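Phenylacetic acid degradation protein PaaI (Thermus thermophilus HB8, PDB 1WLU) is a hot dog fold protein that binds coenzyme A and probably hydrolyses acyl-CoA thioesters. Local coordinates at residues E20-G25 against E81-E86; F42-A47 against C66-F71. One frame throughout, in Å; residues are numbered along the deposited sequence.

Both contacts belong to one hot dog fold, with an antiparallel sheet wrapped around helix 40-56. Contact 1 (20-25 with 81-86) is sheet pairing between neighbouring strands, whereas contact 2 (42-47 with 66-71) lays the helix against a strand at the other end of the sheet and is nested within the chain loop that contact 1 closes. Their centres lie about 12 Å apart, and they meet where Ala82 CB rests 3.6 Å from Leu46 O. Contact 2 holds Tyr70 and Phe71 of the coenzyme A site, which carries no coenzyme here; from contact 1, the side chain of Ala82 is about 11 Å from that of Tyr70.

Contact 1: residues E20-G25 against E81-E86; sequences EAVVAG and EARAVE
Glu20 enters the pairing through its CB, 3.3 Å from Ala84 O, while its extended chain carries the carboxylate away from strand 81-86. Ala21 then makes the first of two hydrogen-bonded pairs, with Ala84. Its N-H reaches Ala84 O in a longer bond of 3.2 Å, and Ala84 N returns a shorter one to Ala21 O at 2.8 Å. Ala84 CB sits near Ala21 O.

Val22 faces Arg83 in a non-hydrogen-bonded pair, their side chains side by side and pointing the same way. The valine divides its two methyls between two neighbours: CG2, anti to its own carbonyl carbon, meets Arg83 CG at 4.1 Å, and CG1, anti to the backbone N (chi1 176°), lies 4.0 Å from Glu81 OE1. That oxygen lies at the edge of the Arg83 guanidinium, in its plane, and accepts weak hydrogen bonds from NE (3.3 Å) and NH2 as part of a salt bridge, so the ion pair lies within one strand and its acid end borders the valine. Between the strands, Val22 CA makes a C-H...O contact to Ala82 O.

Val23 repeats the two-bond pattern with Ala82, and the bond from Ala82 N to Val23 O (2.8 Å) is the shorter. Both side chains turn to the face covered by helix 40-56, where they touch Leu46. Ala24 returns to the face of Val22 and sets its CB 3.7 Å from Glu81 CG.

The strands run antiparallel at 171°, alternating hydrogen-bonded and non-hydrogen-bonded pairs. Ala21, Val23, Ala82 and Ala84 share the helix-side face, and the first three touch the helix, whereas Val22, Ala24, Glu81 and Arg83 occupy the other face. This is regular antiparallel pairing within the curved sheet that wraps the central helix of the hot dog fold.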
loop_
_atom_site.group_PDB
_atom_site.type_symbol
_atom_site.label_atom_id
_atom_site.label_comp_id
_atom_site.label_asym_id
_atom_site.label_seq_id
_atom_site.Cartn_x
_atom_site.Cartn_y
_atom_site.Cartn_z
ATOM N N GLU A 20 19.894 -7.756 -3.648
ATOM C CA GLU A 20 18.945 -8.839 -3.869
ATOM C C GLU A 20 19.105 -10.015 -2.916
ATOM O O GLU A 20 20.176 -10.229 -2.345
ATOM C CB GLU A 20 19.041 -9.324 -5.322
ATOM C CG GLU A 20 20.360 -9.971 -5.702
ATOM C CD GLU A 20 20.445 -10.249 -7.191
ATOM O OE1 GLU A 20 20.814 -9.329 -7.950
ATOM O OE2 GLU A 20 20.124 -11.379 -7.604
ATOM N N ALA A 21 18.031 -10.776 -2.743
ATOM C CA ALA A 21 18.056 -11.930 -1.859
ATOM C C ALA A 21 16.879 -12.853 -2.117
ATOM O O ALA A 21 15.821 -12.415 -2.566
ATOM C CB ALA A 21 18.037 -11.476 -0.408
ATOM N N VAL A 22 17.082 -14.137 -1.851
ATOM C CA VAL A 22 16.027 -15.130 -1.989
ATOM C C VAL A 22 16.001 -15.904 -0.680
ATOM O O VAL A 22 17.035 -16.396 -0.217
ATOM C CB VAL A 22 16.288 -16.124 -3.144
ATOM C CG1 VAL A 22 15.187 -17.183 -3.168
ATOM C CG2 VAL A 22 16.335 -15.388 -4.476
ATOM N N VAL A 23 14.822 -15.980 -0.073
ATOM C CA VAL A 23 14.623 -16.696 1.182
ATOM C C VAL A 23 13.572 -17.759 0.920
ATOM O O VAL A 23 12.579 -17.502 0.240
ATOM C CB VAL A 23 14.144 -15.745 2.301
ATOM C CG1 VAL A 23 13.785 -16.535 3.553
ATOM C CG2 VAL A 23 15.240 -14.735 2.619
ATOM N N ALA A 24 13.791 -18.957 1.451
ATOM C CA ALA A 24 12.860 -20.052 1.236
ATOM C C ALA A 24 12.415 -20.701 2.531
ATOM O O ALA A 24 13.094 -20.621 3.556
ATOM C CB ALA A 24 13.496 -21.101 0.331
ATOM N N GLY A 25 11.262 -21.353 2.473
ATOM C CA GLY A 25 10.743 -22.031 3.640
ATOM C C GLY A 25 9.683 -23.028 3.228
ATOM O O GLY A 25 9.339 -23.135 2.053
ATOM N N GLU A 81 9.184 -19.596 -1.831
ATOM C CA GLU A 81 10.360 -18.736 -1.913
ATOM C C GLU A 81 9.949 -17.279 -2.053
ATOM O O GLU A 81 8.901 -16.975 -2.622
ATOM C CB GLU A 81 11.202 -19.093 -3.142
ATOM C CG GLU A 81 12.055 -20.333 -3.032
ATOM C CD GLU A 81 12.722 -20.668 -4.354
ATOM O OE1 GLU A 81 12.918 -19.742 -5.176
ATOM O OE2 GLU A 81 13.054 -21.851 -4.570
ATOM N N ALA A 82 10.782 -16.385 -1.534
ATOM C CA ALA A 82 10.549 -14.949 -1.650
ATOM C C ALA A 82 11.793 -14.397 -2.339
ATOM O O ALA A 82 12.906 -14.496 -1.812
ATOM C CB ALA A 82 10.370 -14.319 -0.282
ATOM N N ARG A 83 11.597 -13.841 -3.530
ATOM C CA ARG A 83 12.685 -13.298 -4.337
ATOM C C ARG A 83 12.649 -11.778 -4.337
ATOM O O ARG A 83 11.762 -11.171 -4.941
ATOM C CB ARG A 83 12.562 -13.829 -5.764
ATOM C CG ARG A 83 12.465 -15.345 -5.820
ATOM C CD ARG A 83 11.992 -15.829 -7.171
ATOM N NE ARG A 83 11.902 -17.286 -7.212
ATOM C CZ ARG A 83 11.457 -17.974 -8.258
ATOM N NH1 ARG A 83 11.060 -17.336 -9.349
ATOM N NH2 ARG A 83 11.419 -19.300 -8.214
ATOM N N ALA A 84 13.623 -11.168 -3.667
ATOM C CA ALA A 84 13.695 -9.716 -3.562
ATOM C C ALA A 84 14.672 -9.093 -4.548
ATOM O O ALA A 84 15.811 -9.542 -4.676
ATOM C CB ALA A 84 14.079 -9.322 -2.136
ATOM N N VAL A 85 14.209 -8.063 -5.246
ATOM C CA VAL A 85 15.034 -7.339 -6.204
ATOM C C VAL A 85 14.888 -5.848 -5.923
ATOM O O VAL A 85 13.842 -5.385 -5.470
ATOM C CB VAL A 85 14.621 -7.622 -7.667
ATOM C CG1 VAL A 85 14.752 -9.105 -7.968
ATOM C CG2 VAL A 85 13.204 -7.142 -7.921
ATOM N N GLU A 86 15.946 -5.098 -6.198
ATOM C CA GLU A 86 15.959 -3.663 -5.957
ATOM C C GLU A 86 15.285 -2.887 -7.084
ATOM O O GLU A 86 15.621 -3.063 -8.256
ATOM C CB GLU A 86 17.403 -3.205 -5.794
ATOM C CG GLU A 86 17.580 -1.859 -5.147
ATOM C CD GLU A 86 19.031 -1.606 -4.827
ATOM O OE1 GLU A 86 19.797 -1.283 -5.759
ATOM O OE2 GLU A 86 19.405 -1.759 -3.649
#

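Contact 2: residues F42-A47 against C66-F71; sequences FLYALA and CRMDYF
Cys66 opens the strand side of a classic hot dog packing, in which helix 40-56 lies against the sheet and here meets strand 61-70, one of the two outermost strands of the sheet within the chain. Its CB comes up to Tyr44 OH at 3.2 Å, at the edge of the ring and near its plane. The hydroxyl is hydrogen-bonded to Tyr70 OH of the second subunit, so the tip of Tyr44 reaches the interface with that subunit.

Met68 takes the middle. Its CB abuts the same ring edge, 4.0 Å from Tyr44 CD2 and in the plane of the ring, while the bend at chi2 (72°) places SD beside the helix. The terminal CE then lies against the helix backbone, 3.7 Å from Leu43 O and near Leu43 CB, and SD is 4.5 Å from Ala47 CB. No hydrogen bond crosses between the two segments; the contact is van der Waals packing.

Cys66 to Asp69 also pair antiparallel with a strand of the second subunit, carrying the sheet across the interface. Tyr70, a residue of the coenzyme A site, closes the contact. Tyr70 OH is hydrogen-bonded to Gly40 O, at the start of the helix, and to Tyr44 OH of the second subunit, and lies 4.1 Å from Tyr44 CB of its own chain. Leu43 CD1 lies at the edge of the Tyr70 ring, near its plane, 4.2 Å from CE1.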
loop_
_atom_site.group_PDB
_atom_site.type_symbol
_atom_site.label_atom_id
_atom_site.label_comp_id
_atom_site.label_asym_id
_atom_site.label_seq_id
_atom_site.Cartn_x
_atom_site.Cartn_y
_atom_site.Cartn_z
ATOM N N PHE A 42 2.851 -15.549 7.993
ATOM C CA PHE A 42 3.979 -16.409 7.663
ATOM C C PHE A 42 4.504 -16.021 6.286
ATOM O O PHE A 42 5.711 -15.878 6.092
ATOM C CB PHE A 42 3.571 -17.883 7.654
ATOM C CG PHE A 42 4.656 -18.795 7.159
ATOM C CD1 PHE A 42 5.765 -19.073 7.952
ATOM C CD2 PHE A 42 4.602 -19.324 5.874
ATOM C CE1 PHE A 42 6.808 -19.862 7.469
ATOM C CE2 PHE A 42 5.640 -20.114 5.382
ATOM C CZ PHE A 42 6.745 -20.381 6.182
ATOM N N LEU A 43 3.595 -15.856 5.328
ATOM C CA LEU A 43 3.996 -15.479 3.979
ATOM C C LEU A 43 4.636 -14.097 3.995
ATOM O O LEU A 43 5.624 -13.853 3.302
ATOM C CB LEU A 43 2.790 -15.509 3.038
ATOM C CG LEU A 43 2.159 -16.896 2.868
ATOM C CD1 LEU A 43 0.965 -16.798 1.936
ATOM C CD2 LEU A 43 3.191 -17.879 2.320
ATOM N N TYR A 44 4.083 -13.190 4.793
ATOM C CA TYR A 44 4.653 -11.855 4.889
ATOM C C TYR A 44 6.040 -11.926 5.526
ATOM O O TYR A 44 6.973 -11.278 5.057
ATOM C CB TYR A 44 3.747 -10.931 5.707
ATOM C CG TYR A 44 4.290 -9.524 5.861
ATOM C CD1 TYR A 44 5.239 -9.218 6.839
ATOM C CD2 TYR A 44 3.862 -8.501 5.018
ATOM C CE1 TYR A 44 5.746 -7.927 6.974
ATOM C CE2 TYR A 44 4.360 -7.210 5.141
ATOM C CZ TYR A 44 5.298 -6.928 6.119
ATOM O OH TYR A 44 5.775 -5.641 6.242
ATOM N N ALA A 45 6.179 -12.716 6.589
ATOM C CA ALA A 45 7.470 -12.844 7.260
ATOM C C ALA A 45 8.531 -13.327 6.277
ATOM O O ALA A 45 9.676 -12.875 6.310
ATOM C CB ALA A 45 7.359 -13.812 8.431
ATOM N N LEU A 46 8.143 -14.250 5.404
ATOM C CA LEU A 46 9.051 -14.783 4.398
ATOM C C LEU A 46 9.501 -13.664 3.459
ATOM O O LEU A 46 10.695 -13.470 3.233
ATOM C CB LEU A 46 8.352 -15.882 3.597
ATOM C CG LEU A 46 9.154 -16.530 2.469
ATOM C CD1 LEU A 46 10.257 -17.399 3.059
ATOM C CD2 LEU A 46 8.228 -17.371 1.608
ATOM N N ALA A 47 8.538 -12.923 2.919
ATOM C CA ALA A 47 8.852 -11.831 2.003
ATOM C C ALA A 47 9.654 -10.741 2.699
ATOM O O ALA A 47 10.629 -10.228 2.148
ATOM C CB ALA A 47 7.565 -11.249 1.431
ATOM N N CYS A 66 5.269 -1.232 3.739
ATOM C CA CYS A 66 5.262 -2.452 2.943
ATOM C C CYS A 66 3.848 -2.844 2.551
ATOM O O CYS A 66 2.910 -2.699 3.338
ATOM C CB CYS A 66 5.895 -3.598 3.727
ATOM S SG CYS A 66 7.573 -3.242 4.278
ATOM N N ARG A 67 3.706 -3.340 1.328
ATOM C CA ARG A 67 2.418 -3.784 0.814
ATOM C C ARG A 67 2.531 -5.254 0.454
ATOM O O ARG A 67 3.530 -5.691 -0.123
ATOM C CB ARG A 67 2.028 -2.985 -0.431
ATOM C CG ARG A 67 0.725 -3.435 -1.098
ATOM C CD ARG A 67 0.507 -2.629 -2.371
ATOM N NE ARG A 67 -0.640 -3.076 -3.161
ATOM C CZ ARG A 67 -1.805 -2.439 -3.237
ATOM N NH1 ARG A 67 -2.008 -1.311 -2.565
ATOM N NH2 ARG A 67 -2.766 -2.921 -4.013
ATOM N N MET A 68 1.506 -6.018 0.809
ATOM C CA MET A 68 1.475 -7.438 0.514
ATOM C C MET A 68 0.171 -7.749 -0.212
ATOM O O MET A 68 -0.915 -7.528 0.331
ATOM C CB MET A 68 1.556 -8.245 1.813
ATOM C CG MET A 68 1.615 -9.746 1.616
ATOM S SD MET A 68 3.197 -10.300 0.964
ATOM C CE MET A 68 3.090 -12.058 1.338
ATOM N N ASP A 69 0.285 -8.236 -1.445
ATOM C CA ASP A 69 -0.876 -8.600 -2.251
ATOM C C ASP A 69 -0.895 -10.120 -2.363
ATOM O O ASP A 69 0.058 -10.724 -2.850
ATOM C CB ASP A 69 -0.784 -7.953 -3.638
ATOM C CG ASP A 69 -0.945 -6.443 -3.586
ATOM O OD1 ASP A 69 -1.943 -5.973 -2.999
ATOM O OD2 ASP A 69 -0.083 -5.726 -4.136
ATOM N N TYR A 70 -1.984 -10.727 -1.900
ATOM C CA TYR A 70 -2.135 -12.183 -1.899
ATOM C C TYR A 70 -2.929 -12.680 -3.097
ATOM O O TYR A 70 -4.031 -12.194 -3.359
ATOM C CB TYR A 70 -2.839 -12.611 -0.611
ATOM C CG TYR A 70 -2.074 -12.278 0.648
ATOM C CD1 TYR A 70 -1.168 -13.181 1.198
ATOM C CD2 TYR A 70 -2.259 -11.058 1.295
ATOM C CE1 TYR A 70 -0.469 -12.882 2.363
ATOM C CE2 TYR A 70 -1.564 -10.747 2.458
ATOM C CZ TYR A 70 -0.672 -11.666 2.986
ATOM O OH TYR A 70 0.012 -11.379 4.142
ATOM N N PHE A 71 -2.384 -13.667 -3.810
ATOM C CA PHE A 71 -3.061 -14.197 -4.995
ATOM C C PHE A 71 -3.564 -15.630 -4.883
ATOM O O PHE A 71 -4.637 -15.952 -5.395
ATOM C CB PHE A 71 -2.146 -14.120 -6.223
ATOM C CG PHE A 71 -1.521 -12.773 -6.440
ATOM C CD1 PHE A 71 -2.288 -11.614 -6.393
ATOM C CD2 PHE A 71 -0.161 -12.667 -6.706
ATOM C CE1 PHE A 71 -1.707 -10.364 -6.607
ATOM C CE2 PHE A 71 0.428 -11.424 -6.922
ATOM C CZ PHE A 71 -0.345 -10.271 -6.873
#